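Local coordinates for protein tapirin (Caldicellulosiruptor hydrothermalis, PDB 6N2C) that probably binds cellulose, helping the thermophilic bacterium adhere to plant biomass through a zinc-containing beta-helix domain, at residues G408-I422 and P427-V440. Sequence-based numbering, arbitrary orientation.
Sequences GTNIRVSDKIECRSI and PSGIRNLFVQNPNV
Ile417 and Phe434 project together from the inward face where strand 434-436, outermost at one end of the tapirin beta-helix, stacks in parallel on strand 416-419. CD1 of Ile417 sits over one face of the Phe434 ring, 4.0 Å from its centroid, a CH-pi contact; Cys419 SG lies near the ring's edge, and Ile400 of the preceding coil packs against all three. Leu433 CD1 meets Val413 CG2 at 4.0 Å, packing on strand 411-413 just before the chain turns its corner. On the other face Glu418, its CG anti to the backbone N (chi1 -178°) and the chain extended, runs alongside Asn437. Asn437 ND2 donates to its OE2 (2.9 Å) on the anti side of the carboxylate, whose plane lies 26° from that of the amide, while OE1 forms a salt bridge with Lys393. With an alanine here, Lys393 would probably lose this counter-charge and the Asn437 amide would be freer to turn. Gln436 OE1 accepts from Ile422 N (2.9 Å) and from a water that also donates to Ile422 O. Ile422 CG2 sits over the centre of one face of the Arg431 guanidinium, 3.9 Å above its plane. Apolar packing thus fills the inner side between the last two strands of this stack, while polar side chains tie down the turns that leave it.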
loop_
_atom_site.group_PDB
_atom_site.type_symbol
_atom_site.label_atom_id
_atom_site.label_comp_id
_atom_site.label_asym_id
_atom_site.label_seq_id
_atom_site.Cartn_x
_atom_site.Cartn_y
_atom_site.Cartn_z
ATOM N N GLY A 408 -13.665 -22.506 28.869
ATOM C CA GLY A 408 -12.532 -22.633 27.947
ATOM C C GLY A 408 -12.609 -23.739 26.891
ATOM O O GLY A 408 -11.603 -24.137 26.395
ATOM N N THR A 409 -13.808 -24.157 26.494
ATOM C CA THR A 409 -13.918 -25.332 25.642
ATOM C C THR A 409 -13.235 -25.101 24.302
ATOM O O THR A 409 -12.516 -26.011 23.812
ATOM C CB THR A 409 -15.387 -25.821 25.477
ATOM O OG1 THR A 409 -16.235 -24.731 25.113
ATOM C CG2 THR A 409 -15.881 -26.425 26.809
ATOM N N ASN A 410 -13.329 -23.852 23.804
ATOM C CA ASN A 410 -12.749 -23.541 22.492
ATOM C C ASN A 410 -11.312 -23.010 22.544
ATOM O O ASN A 410 -10.850 -22.421 21.552
ATOM C CB ASN A 410 -13.626 -22.591 21.744
ATOM C CG ASN A 410 -14.915 -23.262 21.309
ATOM O OD1 ASN A 410 -14.891 -24.403 20.876
ATOM N ND2 ASN A 410 -15.999 -22.575 21.434
ATOM N N ILE A 411 -10.638 -23.166 23.670
ATOM C CA ILE A 411 -9.214 -22.761 23.773
ATOM C C ILE A 411 -8.432 -24.050 23.653
ATOM O O ILE A 411 -8.523 -24.912 24.556
ATOM C CB ILE A 411 -8.927 -22.028 25.075
ATOM C CG1 ILE A 411 -9.686 -20.703 25.055
ATOM C CG2 ILE A 411 -7.407 -21.845 25.314
ATOM C CD1 ILE A 411 -9.582 -19.867 26.313
ATOM N N ARG A 412 -7.726 -24.240 22.529
ATOM C CA ARG A 412 -6.858 -25.397 22.301
ATOM C C ARG A 412 -5.418 -24.925 22.086
ATOM O O ARG A 412 -5.153 -24.038 21.240
ATOM C CB ARG A 412 -7.330 -26.209 21.096
ATOM C CG ARG A 412 -8.727 -26.846 21.263
ATOM C CD ARG A 412 -9.646 -26.519 20.073
ATOM N NE ARG A 412 -9.337 -27.275 18.839
ATOM C CZ ARG A 412 -9.699 -26.924 17.591
ATOM N NH1 ARG A 412 -10.377 -25.811 17.335
ATOM N NH2 ARG A 412 -9.382 -27.714 16.581
ATOM N N VAL A 413 -4.500 -25.510 22.848
ATOM C CA VAL A 413 -3.054 -25.144 22.799
ATOM C C VAL A 413 -2.325 -26.461 22.887
ATOM O O VAL A 413 -2.291 -27.107 23.956
ATOM C CB VAL A 413 -2.617 -24.203 23.948
ATOM C CG1 VAL A 413 -1.148 -23.784 23.787
ATOM C CG2 VAL A 413 -3.493 -22.936 23.964
ATOM N N SER A 414 -1.706 -26.854 21.786
ATOM C CA SER A 414 -1.139 -28.201 21.721
ATOM C C SER A 414 0.161 -28.379 22.513
ATOM O O SER A 414 0.441 -29.481 23.055
ATOM C CB SER A 414 -1.004 -28.633 20.260
ATOM O OG SER A 414 -0.025 -27.881 19.611
ATOM N N ASP A 415 0.944 -27.332 22.670
ATOM C CA ASP A 415 2.141 -27.392 23.479
ATOM C C ASP A 415 1.815 -26.798 24.855
ATOM O O ASP A 415 1.480 -27.546 25.795
ATOM C CB ASP A 415 3.312 -26.683 22.806
ATOM C CG ASP A 415 4.583 -26.622 23.659
ATOM O OD1 ASP A 415 4.733 -27.307 24.717
ATOM O OD2 ASP A 415 5.522 -25.848 23.303
ATOM N N LYS A 416 1.885 -25.472 25.007
ATOM C CA LYS A 416 1.675 -24.873 26.303
ATOM C C LYS A 416 1.444 -23.397 26.214
ATOM O O LYS A 416 1.747 -22.774 25.163
ATOM C CB LYS A 416 2.886 -25.148 27.240
ATOM C CG LYS A 416 4.225 -24.465 26.830
ATOM C CD LYS A 416 5.332 -24.687 27.840
ATOM C CE LYS A 416 5.796 -26.138 27.864
ATOM N NZ LYS A 416 6.428 -26.682 26.625
ATOM N N ILE A 417 0.924 -22.840 27.314
ATOM C CA ILE A 417 0.902 -21.412 27.530
ATOM C C ILE A 417 1.980 -21.200 28.591
ATOM O O ILE A 417 1.758 -21.455 29.802
ATOM C CB ILE A 417 -0.457 -20.898 27.970
ATOM C CG1 ILE A 417 -1.538 -21.194 26.910
ATOM C CG2 ILE A 417 -0.404 -19.414 28.378
ATOM C CD1 ILE A 417 -2.961 -20.988 27.400
ATOM N N GLU A 418 3.138 -20.681 28.170
ATOM C CA GLU A 418 4.255 -20.437 29.056
ATOM C C GLU A 418 4.200 -19.007 29.492
ATOM O O GLU A 418 4.188 -18.094 28.652
ATOM C CB GLU A 418 5.552 -20.726 28.300
ATOM C CG GLU A 418 6.800 -20.537 29.162
ATOM C CD GLU A 418 8.108 -20.808 28.469
ATOM O OE1 GLU A 418 8.060 -21.009 27.259
ATOM O OE2 GLU A 418 9.194 -20.813 29.170
ATOM N N CYS A 419 4.110 -18.780 30.778
ATOM C CA CYS A 419 3.806 -17.432 31.258
ATOM C C CYS A 419 4.561 -17.136 32.562
ATOM O O CYS A 419 4.927 -18.041 33.298
ATOM C CB CYS A 419 2.327 -17.292 31.383
ATOM S SG CYS A 419 1.547 -18.419 32.602
ATOM N N ARG A 420 4.828 -15.881 32.770
ATOM C CA ARG A 420 5.529 -15.384 33.956
ATOM C C ARG A 420 4.777 -15.782 35.225
ATOM O O ARG A 420 5.398 -16.202 36.218
ATOM C CB ARG A 420 5.692 -13.878 33.802
ATOM C CG ARG A 420 6.236 -13.182 35.071
ATOM C CD ARG A 420 6.055 -11.694 35.030
ATOM N NE ARG A 420 4.675 -11.240 35.140
ATOM C CZ ARG A 420 3.975 -11.065 36.265
ATOM N NH1 ARG A 420 4.484 -11.322 37.510
ATOM N NH2 ARG A 420 2.726 -10.634 36.160
ATOM N N SER A 421 3.424 -15.699 35.187
ATOM C CA SER A 421 2.571 -15.875 36.374
ATOM C C SER A 421 1.259 -16.482 35.874
ATOM O O SER A 421 0.539 -15.883 35.044
ATOM C CB SER A 421 2.326 -14.580 37.078
ATOM O OG SER A 421 1.589 -14.755 38.284
ATOM N N ILE A 422 1.004 -17.693 36.300
ATOM C CA ILE A 422 -0.291 -18.324 36.032
ATOM C C ILE A 422 -1.434 -17.538 36.747
ATOM O O ILE A 422 -1.366 -17.307 37.972
ATOM C CB ILE A 422 -0.276 -19.775 36.474
ATOM C CG1 ILE A 422 0.728 -20.573 35.604
ATOM C CG2 ILE A 422 -1.646 -20.430 36.215
ATOM C CD1 ILE A 422 0.904 -22.013 36.051
ATOM N N PRO A 427 -10.492 -21.874 34.328
ATOM C CA PRO A 427 -11.362 -23.048 34.333
ATOM C C PRO A 427 -10.601 -24.358 34.379
ATOM O O PRO A 427 -9.608 -24.519 33.708
ATOM C CB PRO A 427 -12.104 -22.964 32.973
ATOM C CG PRO A 427 -12.095 -21.535 32.618
ATOM C CD PRO A 427 -10.793 -20.967 33.208
ATOM N N SER A 428 -11.110 -25.330 35.146
ATOM C CA SER A 428 -10.321 -26.506 35.402
ATOM C C SER A 428 -9.943 -27.261 34.134
ATOM O O SER A 428 -8.903 -27.928 34.115
ATOM C CB SER A 428 -11.070 -27.453 36.379
ATOM O OG SER A 428 -12.327 -27.822 35.800
ATOM N N GLY A 429 -10.787 -27.248 33.139
ATOM C CA GLY A 429 -10.522 -27.990 31.888
ATOM C C GLY A 429 -9.410 -27.437 30.983
ATOM O O GLY A 429 -8.943 -28.130 30.097
ATOM N N ILE A 430 -8.949 -26.222 31.260
ATOM C CA ILE A 430 -7.721 -25.692 30.565
ATOM C C ILE A 430 -6.579 -25.353 31.473
ATOM O O ILE A 430 -5.535 -24.901 31.017
ATOM C CB ILE A 430 -8.017 -24.512 29.644
ATOM C CG1 ILE A 430 -8.670 -23.365 30.402
ATOM C CG2 ILE A 430 -8.867 -25.008 28.488
ATOM C CD1 ILE A 430 -8.660 -22.099 29.610
ATOM N N ARG A 431 -6.700 -25.687 32.762
ATOM C CA ARG A 431 -5.650 -25.346 33.695
ATOM C C ARG A 431 -4.355 -25.981 33.317
ATOM O O ARG A 431 -3.278 -25.356 33.464
ATOM C CB ARG A 431 -6.080 -25.651 35.154
ATOM C CG ARG A 431 -4.957 -25.465 36.160
ATOM C CD ARG A 431 -4.573 -23.996 36.377
ATOM N NE ARG A 431 -3.405 -23.888 37.256
ATOM C CZ ARG A 431 -2.131 -24.212 36.923
ATOM N NH1 ARG A 431 -1.760 -24.677 35.699
ATOM N NH2 ARG A 431 -1.180 -24.101 37.862
ATOM N N ASN A 432 -4.474 -27.189 32.758
ATOM C CA ASN A 432 -3.343 -28.015 32.322
ATOM C C ASN A 432 -2.394 -27.304 31.368
ATOM O O ASN A 432 -1.196 -27.541 31.407
ATOM C CB ASN A 432 -3.777 -29.373 31.683
ATOM C CG ASN A 432 -4.454 -29.250 30.314
ATOM O OD1 ASN A 432 -5.471 -28.556 30.136
ATOM N ND2 ASN A 432 -3.930 -30.007 29.329
ATOM N N LEU A 433 -2.954 -26.427 30.569
ATOM C CA LEU A 433 -2.237 -25.809 29.443
ATOM C C LEU A 433 -1.126 -24.895 29.965
ATOM O O LEU A 433 -0.157 -24.620 29.224
ATOM C CB LEU A 433 -3.182 -24.996 28.627
ATOM C CG LEU A 433 -4.328 -25.730 27.907
ATOM C CD1 LEU A 433 -5.164 -24.774 27.105
ATOM C CD2 LEU A 433 -3.802 -26.938 27.111
ATOM N N PHE A 434 -1.302 -24.346 31.160
ATOM C CA PHE A 434 -0.440 -23.290 31.621
ATOM C C PHE A 434 0.794 -23.821 32.353
ATOM O O PHE A 434 0.690 -24.676 33.241
ATOM C CB PHE A 434 -1.224 -22.349 32.542
ATOM C CG PHE A 434 -2.359 -21.607 31.885
ATOM C CD1 PHE A 434 -3.582 -22.238 31.604
ATOM C CD2 PHE A 434 -2.248 -20.230 31.622
ATOM C CE1 PHE A 434 -4.598 -21.572 31.013
ATOM C CE2 PHE A 434 -3.291 -19.548 31.093
ATOM C CZ PHE A 434 -4.491 -20.199 30.782
ATOM N N VAL A 435 1.962 -23.240 32.059
ATOM C CA VAL A 435 3.239 -23.576 32.688
ATOM C C VAL A 435 3.950 -22.291 33.163
ATOM O O VAL A 435 4.033 -21.323 32.357
ATOM C CB VAL A 435 4.114 -24.255 31.690
ATOM C CG1 VAL A 435 5.505 -24.489 32.315
ATOM C CG2 VAL A 435 3.491 -25.563 31.237
ATOM N N GLN A 436 4.401 -22.219 34.431
ATOM C CA GLN A 436 4.894 -20.962 34.959
ATOM C C GLN A 436 6.373 -20.911 34.793
ATOM O O GLN A 436 7.049 -21.847 35.139
ATOM C CB GLN A 436 4.588 -20.758 36.452
ATOM C CG GLN A 436 4.875 -19.379 36.960
ATOM C CD GLN A 436 4.111 -19.030 38.246
ATOM O OE1 GLN A 436 2.890 -18.731 38.225
ATOM N NE2 GLN A 436 4.829 -19.006 39.366
ATOM N N ASN A 437 6.859 -19.800 34.226
ATOM C CA ASN A 437 8.308 -19.584 34.080
ATOM C C ASN A 437 8.468 -18.116 34.380
ATOM O O ASN A 437 8.224 -17.272 33.497
ATOM C CB ASN A 437 8.814 -19.919 32.677
ATOM C CG ASN A 437 10.279 -19.480 32.500
ATOM O OD1 ASN A 437 10.870 -18.966 33.447
ATOM N ND2 ASN A 437 10.819 -19.645 31.298
ATOM N N PRO A 438 8.902 -17.799 35.569
ATOM C CA PRO A 438 8.976 -16.428 35.999
ATOM C C PRO A 438 9.938 -15.539 35.192
ATOM O O PRO A 438 9.885 -14.316 35.374
ATOM C CB PRO A 438 9.466 -16.555 37.440
ATOM C CG PRO A 438 8.928 -17.876 37.878
ATOM C CD PRO A 438 9.119 -18.755 36.691
ATOM N N ASN A 439 10.833 -16.197 34.477
ATOM C CA ASN A 439 11.896 -15.482 33.696
ATOM C C ASN A 439 11.601 -15.483 32.199
ATOM O O ASN A 439 12.412 -15.039 31.416
ATOM C CB ASN A 439 13.258 -16.152 33.917
ATOM C CG ASN A 439 13.748 -15.999 35.311
ATOM O OD1 ASN A 439 13.443 -15.009 35.947
ATOM N ND2 ASN A 439 14.618 -16.899 35.726
ATOM N N VAL A 440 10.419 -15.884 31.794
ATOM C CA VAL A 440 10.153 -16.030 30.371
ATOM C C VAL A 440 10.239 -14.624 29.727
ATOM O O VAL A 440 9.863 -13.580 30.324
ATOM C CB VAL A 440 8.795 -16.755 30.033
ATOM C CG1 VAL A 440 7.660 -15.842 30.370
ATOM C CG2 VAL A 440 8.784 -17.129 28.590
HETATM O O HOH W 1 0.790 -18.116 39.935
#